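PDB 3LD9: thymidylate kinase from Ehrlichia chaffeensis, which probably phosphorylates dTMP to dTDP with ATP as phosphate donor, a step shared by the de novo and salvage routes to dTTP. Local coordinates for residues V55-P60 with R93-K98; F87-R92 with D139-V144; D117-Y122 with S132-L137. All coordinates share one frame; numbering follows the deposited sequence.

Contact 1 of 3, residues V55-P60 with R93-K98; sequences VLTREP and REHFVK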
loop_
_atom_site.group_PDB
_atom_site.type_symbol
_atom_site.label_atom_id
_atom_site.label_comp_id
_atom_site.label_asym_id
_atom_site.label_seq_id
_atom_site.Cartn_x
_atom_site.Cartn_y
_atom_site.Cartn_z
ATOM N N VAL A 55 18.287 -1.452 5.067
ATOM C CA VAL A 55 16.960 -1.830 4.654
ATOM C C VAL A 55 17.068 -3.188 3.979
ATOM O O VAL A 55 17.726 -3.322 2.961
ATOM C CB VAL A 55 16.391 -0.794 3.651
ATOM C CG1 VAL A 55 15.023 -1.256 3.101
ATOM C CG2 VAL A 55 16.289 0.612 4.298
ATOM N N LEU A 56 16.470 -4.211 4.573
ATOM C CA LEU A 56 16.471 -5.558 3.984
ATOM C C LEU A 56 15.133 -5.745 3.307
ATOM O O LEU A 56 14.110 -5.546 3.931
ATOM C CB LEU A 56 16.654 -6.642 5.059
ATOM C CG LEU A 56 16.648 -8.103 4.546
ATOM C CD1 LEU A 56 17.777 -8.320 3.552
ATOM C CD2 LEU A 56 16.770 -9.098 5.713
ATOM N N THR A 57 15.151 -6.160 2.045
ATOM C CA THR A 57 13.938 -6.334 1.273
ATOM C C THR A 57 14.118 -7.521 0.307
ATOM O O THR A 57 15.148 -8.186 0.320
ATOM C CB THR A 57 13.606 -4.999 0.586
ATOM O OG1 THR A 57 12.268 -5.018 0.063
ATOM C CG2 THR A 57 14.649 -4.631 -0.511
ATOM N N ARG A 58 13.101 -7.809 -0.496
ATOM C CA ARG A 58 13.120 -8.940 -1.366
ATOM C C ARG A 58 12.090 -8.778 -2.500
ATOM O O ARG A 58 11.101 -8.046 -2.370
ATOM C CB ARG A 58 12.777 -10.200 -0.562
ATOM C CG ARG A 58 11.296 -10.259 -0.187
ATOM C CD ARG A 58 10.961 -11.444 0.699
ATOM N NE ARG A 58 9.501 -11.636 0.732
ATOM C CZ ARG A 58 8.869 -12.774 1.041
ATOM N NH1 ARG A 58 9.550 -13.876 1.356
ATOM N NH2 ARG A 58 7.537 -12.805 1.038
ATOM N N GLU A 59 12.305 -9.504 -3.576
ATOM C CA GLU A 59 11.343 -9.602 -4.651
ATOM C C GLU A 59 11.123 -11.093 -4.959
ATOM O O GLU A 59 11.996 -11.905 -4.697
ATOM C CB GLU A 59 11.851 -8.884 -5.917
ATOM C CG GLU A 59 12.110 -7.389 -5.719
ATOM C CD GLU A 59 12.174 -6.617 -7.020
ATOM O OE1 GLU A 59 12.067 -5.387 -6.946
ATOM O OE2 GLU A 59 12.362 -7.219 -8.106
ATOM N N PRO A 60 9.956 -11.445 -5.510
ATOM C CA PRO A 60 8.818 -10.532 -5.653
ATOM C C PRO A 60 8.214 -10.261 -4.281
ATOM O O PRO A 60 8.013 -11.179 -3.526
ATOM C CB PRO A 60 7.857 -11.296 -6.531
ATOM C CG PRO A 60 8.193 -12.731 -6.370
ATOM C CD PRO A 60 9.677 -12.792 -6.034
ATOM N N ARG A 93 8.663 -2.210 -10.276
ATOM C CA ARG A 93 8.418 -0.768 -10.349
ATOM C C ARG A 93 7.894 -0.234 -9.025
ATOM O O ARG A 93 8.424 0.736 -8.489
ATOM C CB ARG A 93 7.447 -0.411 -11.490
ATOM C CG ARG A 93 7.159 1.081 -11.655
ATOM C CD ARG A 93 8.419 1.885 -11.876
ATOM N NE ARG A 93 8.111 3.306 -11.902
ATOM C CZ ARG A 93 9.040 4.267 -11.935
ATOM N NH1 ARG A 93 10.320 3.977 -11.930
ATOM N NH2 ARG A 93 8.687 5.531 -11.976
ATOM N N GLU A 94 6.862 -0.867 -8.500
ATOM C CA GLU A 94 6.318 -0.478 -7.198
ATOM C C GLU A 94 7.382 -0.472 -6.091
ATOM O O GLU A 94 7.497 0.484 -5.295
ATOM C CB GLU A 94 5.187 -1.424 -6.782
ATOM C CG GLU A 94 3.774 -1.043 -7.246
ATOM C CD GLU A 94 3.333 0.351 -6.834
ATOM O OE1 GLU A 94 3.424 1.278 -7.683
ATOM O OE2 GLU A 94 2.896 0.522 -5.664
ATOM N N HIS A 95 8.137 -1.555 -6.042
ATOM C CA HIS A 95 9.153 -1.759 -5.030
ATOM C C HIS A 95 10.270 -0.735 -5.160
ATOM O O HIS A 95 10.748 -0.180 -4.171
ATOM C CB HIS A 95 9.700 -3.153 -5.186
ATOM C CG HIS A 95 10.642 -3.585 -4.109
ATOM N ND1 HIS A 95 11.641 -4.494 -4.341
ATOM C CD2 HIS A 95 10.711 -3.276 -2.798
ATOM C CE1 HIS A 95 12.280 -4.740 -3.211
ATOM N NE2 HIS A 95 11.738 -4.008 -2.254
ATOM N N PHE A 96 10.688 -0.487 -6.392
ATOM C CA PHE A 96 11.741 0.467 -6.611
ATOM C C PHE A 96 11.332 1.867 -6.181
ATOM O O PHE A 96 12.107 2.551 -5.503
ATOM C CB PHE A 96 12.172 0.501 -8.060
ATOM C CG PHE A 96 13.321 1.407 -8.291
ATOM C CD1 PHE A 96 14.585 1.045 -7.869
ATOM C CD2 PHE A 96 13.150 2.621 -8.898
ATOM C CE1 PHE A 96 15.668 1.880 -8.054
ATOM C CE2 PHE A 96 14.225 3.477 -9.075
ATOM C CZ PHE A 96 15.499 3.092 -8.661
ATOM N N VAL A 97 10.141 2.291 -6.591
ATOM C CA VAL A 97 9.698 3.652 -6.316
ATOM C C VAL A 97 9.354 3.859 -4.825
ATOM O O VAL A 97 9.664 4.891 -4.262
ATOM C CB VAL A 97 8.502 4.067 -7.233
ATOM C CG1 VAL A 97 7.973 5.449 -6.817
ATOM C CG2 VAL A 97 8.949 4.132 -8.700
ATOM N N LYS A 98 8.748 2.860 -4.181
ATOM C CA LYS A 98 8.313 3.028 -2.808
ATOM C C LYS A 98 9.399 2.750 -1.779
ATOM O O LYS A 98 9.473 3.460 -0.792
ATOM C CB LYS A 98 7.013 2.230 -2.558
ATOM C CG LYS A 98 5.828 2.905 -3.366
ATOM C CD LYS A 98 4.495 2.177 -3.279
ATOM C CE LYS A 98 3.317 3.027 -3.832
ATOM N NZ LYS A 98 3.219 3.065 -5.326
#
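Strand 54-58 ends against helix 81-105 with Glu59 and His95 as the nearest backbone pair, their CA atoms 8.2 Å apart, so side chains have to bridge the gap. The strand is an outermost member, within this chain, of the parallel five-stranded sheet of a P-loop kinase, and here a single imidazole fastens its end to the helix, a worked example of a His-carboxylate hydrogen bond extended by a hydroxyl. CG of His95 lies anti to the backbone N (chi1 -173°), which carries the ring out from the helix to the strand. Glu59 and Thr57 both come to the ring's edge. His95 ND1 donates to Glu59 OE1 over 2.8 Å, nearly straight at 169°, and meets the anti lone pair of that oxygen; the carboxylate is nevertheless turned 48° from the ring plane. With both nitrogens engaged, the imidazole is fixed in rotation, and the buried carboxylate would probably polarise it. Glu59 OE2 forms a salt bridge to Arg92 NH2, so the carboxylate uses one oxygen for His95 and the other for Arg92. Arg58, between Thr57 and Glu59 in sequence, points away and forms a salt bridge with Glu67. At the other nitrogen, Thr57 OG1 lies 2.6 Å from His95 NE2 in a hydrogen bond, while Thr57 CG2 sits 3.4 Å from the same NE2.

Contact 2 of 3, residues F87-R92 with D139-V144; sequences FFIAMR and DLVIDV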
loop_
_atom_site.group_PDB
_atom_site.type_symbol
_atom_site.label_atom_id
_atom_site.label_comp_id
_atom_site.label_asym_id
_atom_site.label_seq_id
_atom_site.Cartn_x
_atom_site.Cartn_y
_atom_site.Cartn_z
ATOM N N PHE A 87 4.082 -9.290 -14.557
ATOM C CA PHE A 87 3.670 -9.066 -13.165
ATOM C C PHE A 87 4.906 -8.726 -12.346
ATOM O O PHE A 87 4.872 -7.771 -11.555
ATOM C CB PHE A 87 2.942 -10.249 -12.527
ATOM C CG PHE A 87 1.491 -10.321 -12.857
ATOM C CD1 PHE A 87 0.615 -9.378 -12.385
ATOM C CD2 PHE A 87 0.997 -11.384 -13.600
ATOM C CE1 PHE A 87 -0.762 -9.461 -12.686
ATOM C CE2 PHE A 87 -0.327 -11.476 -13.924
ATOM C CZ PHE A 87 -1.218 -10.510 -13.469
ATOM N N PHE A 88 5.996 -9.451 -12.559
ATOM C CA PHE A 88 7.232 -9.194 -11.792
ATOM C C PHE A 88 7.828 -7.820 -12.080
ATOM O O PHE A 88 8.437 -7.221 -11.214
ATOM C CB PHE A 88 8.333 -10.237 -12.039
ATOM C CG PHE A 88 8.017 -11.630 -11.554
ATOM C CD1 PHE A 88 7.088 -11.868 -10.566
ATOM C CD2 PHE A 88 8.716 -12.710 -12.105
ATOM C CE1 PHE A 88 6.819 -13.170 -10.148
ATOM C CE2 PHE A 88 8.490 -14.013 -11.680
ATOM C CZ PHE A 88 7.520 -14.245 -10.701
ATOM N N ILE A 89 7.686 -7.351 -13.316
ATOM C CA ILE A 89 8.216 -6.049 -13.709
ATOM C C ILE A 89 7.337 -4.935 -13.078
ATOM O O ILE A 89 7.853 -3.973 -12.518
ATOM C CB ILE A 89 8.350 -5.957 -15.245
ATOM C CG1 ILE A 89 9.411 -6.944 -15.746
ATOM C CG2 ILE A 89 8.704 -4.556 -15.669
ATOM C CD1 ILE A 89 10.884 -6.558 -15.390
ATOM N N ALA A 90 6.021 -5.109 -13.095
ATOM C CA ALA A 90 5.125 -4.184 -12.384
ATOM C C ALA A 90 5.430 -4.079 -10.873
ATOM O O ALA A 90 5.476 -3.002 -10.310
ATOM C CB ALA A 90 3.667 -4.593 -12.598
ATOM N N MET A 91 5.655 -5.210 -10.239
ATOM C CA MET A 91 5.949 -5.260 -8.795
ATOM C C MET A 91 7.292 -4.607 -8.504
ATOM O O MET A 91 7.457 -3.893 -7.499
ATOM C CB MET A 91 5.946 -6.722 -8.317
ATOM C CG MET A 91 4.561 -7.359 -8.386
ATOM S SD MET A 91 4.522 -9.174 -8.308
ATOM C CE MET A 91 4.743 -9.325 -6.559
ATOM N N ARG A 92 8.249 -4.854 -9.395
ATOM C CA ARG A 92 9.598 -4.239 -9.324
ATOM C C ARG A 92 9.504 -2.712 -9.386
ATOM O O ARG A 92 10.116 -2.015 -8.582
ATOM C CB ARG A 92 10.487 -4.735 -10.450
ATOM C CG ARG A 92 11.873 -4.058 -10.459
ATOM C CD ARG A 92 12.904 -4.874 -11.215
ATOM N NE ARG A 92 12.941 -6.189 -10.610
ATOM C CZ ARG A 92 13.076 -7.341 -11.226
ATOM N NH1 ARG A 92 13.260 -7.427 -12.526
ATOM N NH2 ARG A 92 13.023 -8.438 -10.486
ATOM N N ASP A 139 15.162 -1.680 -17.385
ATOM C CA ASP A 139 15.623 -0.287 -17.441
ATOM C C ASP A 139 14.467 0.694 -17.472
ATOM O O ASP A 139 14.631 1.855 -17.105
ATOM C CB ASP A 139 16.524 0.010 -18.640
ATOM C CG ASP A 139 17.273 1.355 -18.478
ATOM O OD1 ASP A 139 17.309 2.125 -19.447
ATOM O OD2 ASP A 139 17.791 1.664 -17.358
ATOM N N LEU A 140 13.316 0.233 -17.954
ATOM C CA LEU A 140 12.130 1.037 -17.960
ATOM C C LEU A 140 11.709 1.307 -16.526
ATOM O O LEU A 140 11.258 2.397 -16.228
ATOM C CB LEU A 140 10.983 0.328 -18.717
ATOM C CG LEU A 140 9.646 1.060 -18.795
ATOM C CD1 LEU A 140 9.726 2.277 -19.763
ATOM C CD2 LEU A 140 8.569 0.099 -19.225
ATOM N N VAL A 141 11.867 0.330 -15.634
ATOM C CA VAL A 141 11.297 0.462 -14.267
ATOM C C VAL A 141 12.234 0.908 -13.170
ATOM O O VAL A 141 11.773 1.317 -12.113
ATOM C CB VAL A 141 10.520 -0.780 -13.842
ATOM C CG1 VAL A 141 9.388 -1.046 -14.857
ATOM C CG2 VAL A 141 11.408 -1.984 -13.681
ATOM N N ILE A 142 13.541 0.866 -13.393
ATOM C CA ILE A 142 14.491 1.332 -12.383
ATOM C C ILE A 142 15.482 2.316 -12.998
ATOM O O ILE A 142 15.774 2.214 -14.160
ATOM C CB ILE A 142 15.259 0.143 -11.726
ATOM C CG1 ILE A 142 16.312 -0.452 -12.661
ATOM C CG2 ILE A 142 14.279 -0.966 -11.302
ATOM C CD1 ILE A 142 17.170 -1.535 -11.990
ATOM N N ASP A 143 16.003 3.246 -12.209
ATOM C CA ASP A 143 17.016 4.191 -12.681
ATOM C C ASP A 143 18.303 4.214 -11.812
ATOM O O ASP A 143 19.156 5.085 -11.964
ATOM C CB ASP A 143 16.404 5.588 -12.849
ATOM C CG ASP A 143 15.799 6.149 -11.565
ATOM O OD1 ASP A 143 16.200 5.764 -10.443
ATOM O OD2 ASP A 143 14.899 7.011 -11.688
ATOM N N VAL A 144 18.432 3.240 -10.919
ATOM C CA VAL A 144 19.635 3.014 -10.160
ATOM C C VAL A 144 19.858 1.494 -10.151
ATOM O O VAL A 144 18.974 0.751 -9.721
ATOM C CB VAL A 144 19.499 3.520 -8.705
ATOM C CG1 VAL A 144 20.773 3.250 -7.923
ATOM C CG2 VAL A 144 19.182 5.021 -8.668
#
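The flat group of Arg92, its guanidinium, meets neither Val141 nor Ile142: its cation-pi partner is Phe115, from the loop before helix 116-126, and its NH1 binds Asn138 OD1, just ahead of the segment 139-144. What the two segments share is the aliphatic stem that leads to that group. The contact shows how a long arginine can serve two environments at once, apolar along the chain and polar at the end. With chi1 at 177°, Arg92 CG points away from the backbone N and toward the end of helix 131-141, where it lies 3.9 Å from Val141 CG2 and 4.0 Å from Ile142 CG2; CD follows at 4.1 Å from Val141 CG2. The chain then bends at chi3 (-56°), which turns the guanidinium off this apolar patch. Three residues earlier, Ile89 adds its branch methyl: CG2 touches Val141 CG1 at 3.7 Å, the two side chains crossing at about a right angle. Val141 thus divides its methyls, CG1 to Ile89 and CG2 to Arg92. Backbone approach is closest at Arg92 and Val141, whose CA atoms are 7.0 Å apart, and Ile142 is the first residue to leave helical geometry. The carbonyl O of Val141, at this helix end, accepts a hydrogen bond from Arg93 NH1. Leu86 of the second subunit also packs on Val141, placing the contact beside a subunit interface. No hydrogen bond joins the two segments, so van der Waals packing holds them directly, while the buried positive charge of Arg92 is balanced beyond them by the carboxylate of Glu59.

Contact 3 of 3, residues D117-Y122 with S132-L137; sequences DSTIAY and SLIDQL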
loop_
_atom_site.group_PDB
_atom_site.type_symbol
_atom_site.label_atom_id
_atom_site.label_comp_id
_atom_site.label_asym_id
_atom_site.label_seq_id
_atom_site.Cartn_x
_atom_site.Cartn_y
_atom_site.Cartn_z
ATOM N N ASP A 117 18.549 -9.662 -11.989
ATOM C CA ASP A 117 19.257 -10.779 -12.621
ATOM C C ASP A 117 18.461 -12.098 -12.530
ATOM O O ASP A 117 18.528 -12.922 -13.436
ATOM C CB ASP A 117 20.680 -10.932 -12.051
ATOM C CG ASP A 117 21.484 -9.661 -12.177
ATOM O OD1 ASP A 117 21.558 -9.109 -13.307
ATOM O OD2 ASP A 117 22.009 -9.200 -11.145
ATOM N N SER A 118 17.705 -12.295 -11.451
ATOM C CA SER A 118 16.800 -13.449 -11.405
ATOM C C SER A 118 15.869 -13.477 -12.622
ATOM O O SER A 118 15.589 -14.530 -13.172
ATOM C CB SER A 118 15.989 -13.475 -10.100
ATOM O OG SER A 118 16.857 -13.953 -9.035
ATOM N N THR A 119 15.396 -12.308 -13.026
ATOM C CA THR A 119 14.430 -12.219 -14.121
ATOM C C THR A 119 15.027 -12.636 -15.436
ATOM O O THR A 119 14.388 -13.352 -16.193
ATOM C CB THR A 119 13.831 -10.809 -14.246
ATOM O OG1 THR A 119 13.455 -10.357 -12.949
ATOM C CG2 THR A 119 12.611 -10.852 -15.123
ATOM N N ILE A 120 16.257 -12.227 -15.713
ATOM C CA ILE A 120 16.976 -12.708 -16.915
ATOM C C ILE A 120 17.212 -14.214 -16.865
ATOM O O ILE A 120 16.972 -14.940 -17.847
ATOM C CB ILE A 120 18.356 -11.987 -17.072
ATOM C CG1 ILE A 120 18.144 -10.550 -17.574
ATOM C CG2 ILE A 120 19.258 -12.758 -18.001
ATOM C CD1 ILE A 120 17.885 -10.478 -19.097
ATOM N N ALA A 121 17.680 -14.702 -15.719
ATOM C CA ALA A 121 17.972 -16.123 -15.592
ATOM C C ALA A 121 16.715 -16.993 -15.688
ATOM O O ALA A 121 16.702 -17.984 -16.396
ATOM C CB ALA A 121 18.764 -16.410 -14.276
ATOM N N TYR A 122 15.658 -16.625 -14.970
ATOM C CA TYR A 122 14.452 -17.442 -14.968
ATOM C C TYR A 122 13.561 -17.175 -16.179
ATOM O O TYR A 122 13.211 -18.119 -16.903
ATOM C CB TYR A 122 13.677 -17.270 -13.672
ATOM C CG TYR A 122 14.269 -18.083 -12.544
ATOM C CD1 TYR A 122 15.279 -17.572 -11.722
ATOM C CD2 TYR A 122 13.851 -19.385 -12.335
ATOM C CE1 TYR A 122 15.810 -18.331 -10.690
ATOM C CE2 TYR A 122 14.384 -20.156 -11.326
ATOM C CZ TYR A 122 15.353 -19.634 -10.505
ATOM O OH TYR A 122 15.870 -20.469 -9.529
ATOM N N SER A 132 16.798 -9.285 -24.395
ATOM C CA SER A 132 16.877 -7.867 -24.693
ATOM C C SER A 132 15.603 -7.172 -24.266
ATOM O O SER A 132 15.666 -6.066 -23.732
ATOM C CB SER A 132 17.196 -7.612 -26.169
ATOM O OG SER A 132 16.084 -7.914 -26.982
ATOM N N LEU A 133 14.448 -7.824 -24.435
ATOM C CA LEU A 133 13.185 -7.288 -23.919
ATOM C C LEU A 133 13.201 -7.126 -22.405
ATOM O O LEU A 133 12.708 -6.107 -21.860
ATOM C CB LEU A 133 12.013 -8.179 -24.334
ATOM C CG LEU A 133 10.663 -8.047 -23.615
ATOM C CD1 LEU A 133 10.041 -6.666 -23.855
ATOM C CD2 LEU A 133 9.726 -9.156 -24.080
ATOM N N ILE A 134 13.745 -8.130 -21.715
ATOM C CA ILE A 134 13.811 -8.137 -20.253
ATOM C C ILE A 134 14.761 -7.042 -19.775
ATOM O O ILE A 134 14.454 -6.350 -18.807
ATOM C CB ILE A 134 14.243 -9.537 -19.717
ATOM C CG1 ILE A 134 13.175 -10.576 -20.071
ATOM C CG2 ILE A 134 14.501 -9.499 -18.218
ATOM C CD1 ILE A 134 13.505 -11.995 -19.677
ATOM N N ASP A 135 15.906 -6.862 -20.460
ATOM C CA ASP A 135 16.763 -5.715 -20.168
ATOM C C ASP A 135 16.020 -4.368 -20.294
ATOM O O ASP A 135 16.152 -3.482 -19.434
ATOM C CB ASP A 135 18.007 -5.697 -21.071
ATOM C CG ASP A 135 19.067 -6.684 -20.634
ATOM O OD1 ASP A 135 19.916 -7.001 -21.497
ATOM O OD2 ASP A 135 19.077 -7.128 -19.451
ATOM N N GLN A 136 15.255 -4.228 -21.371
ATOM C CA GLN A 136 14.503 -3.007 -21.624
ATOM C C GLN A 136 13.441 -2.770 -20.534
ATOM O O GLN A 136 13.277 -1.651 -20.090
ATOM C CB GLN A 136 13.819 -3.033 -23.003
ATOM C CG GLN A 136 14.747 -2.949 -24.224
ATOM C CD GLN A 136 13.974 -3.116 -25.537
ATOM O OE1 GLN A 136 12.735 -3.114 -25.550
ATOM N NE2 GLN A 136 14.699 -3.258 -26.642
ATOM N N LEU A 137 12.722 -3.823 -20.154
ATOM C CA LEU A 137 11.680 -3.737 -19.150
ATOM C C LEU A 137 12.253 -3.333 -17.797
ATOM O O LEU A 137 11.723 -2.457 -17.131
ATOM C CB LEU A 137 10.937 -5.064 -19.051
ATOM C CG LEU A 137 9.974 -5.360 -20.212
ATOM C CD1 LEU A 137 9.401 -6.791 -20.106
ATOM C CD2 LEU A 137 8.880 -4.332 -20.263
#
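Ile120 and Ile134 pack where helices 116-126 and 131-141 run back antiparallel as a helical hairpin, their local axes 9.9 Å apart and 161° between directions. The two isoleucines begin alike, CG1 anti to the carbonyl carbon in each, but part at the second torsion. In Ile120 chi2 is -79°, and the folded chain lays CD1 against Ile134 CG2 at 3.6 Å, with CG1 behind it at 3.8 Å from the same methyl. In Ile134 the chain stays extended (chi2 177°), so that CD1 extends to 3.8 Å from the backbone O of Thr119. The branch methyl of Thr119 joins in, CG2 lying 3.9 Å from Ile134 CG2, while its hydroxyl OG1 hydrogen-bonds Arg92 NH1. At the exposed border Asp135 OD2 merely rests 3.6 Å from Ile120 CD1, a contact without a polar bond. Ile134 thus packs against two consecutive residues of the other helix, Thr119 and Ile120. Around this pair, Leu85 of helix 81-105 touches both Thr119 and Ile134, Ile186 of helix 173-189 touches Ile120, and Leu133 and Leu137 of helix 131-141 pack against the second subunit.

Overall arrangement
Contacts 1 and 2 lie about 10 Å apart between centres, as do contacts 2 and 3, whereas the centres of contacts 1 and 3 are about 17 Å apart and these two do not touch. Helix 81-105 serves contacts 1 and 2; helix 131-141 serves contacts 2 and 3. Along the chain the segments of contacts 1 and 2 alternate, and contact 3 falls wholly between the two segments of contact 2. Arg92 is the common joint, its guanidinium reaching Glu59 of contact 1 and Thr119 of contact 3. The path thus leads from strand 54-58, across helix 81-105, to the hairpin of helices 116-126 and 131-141, tying the sheet to helices that also pack against the second subunit.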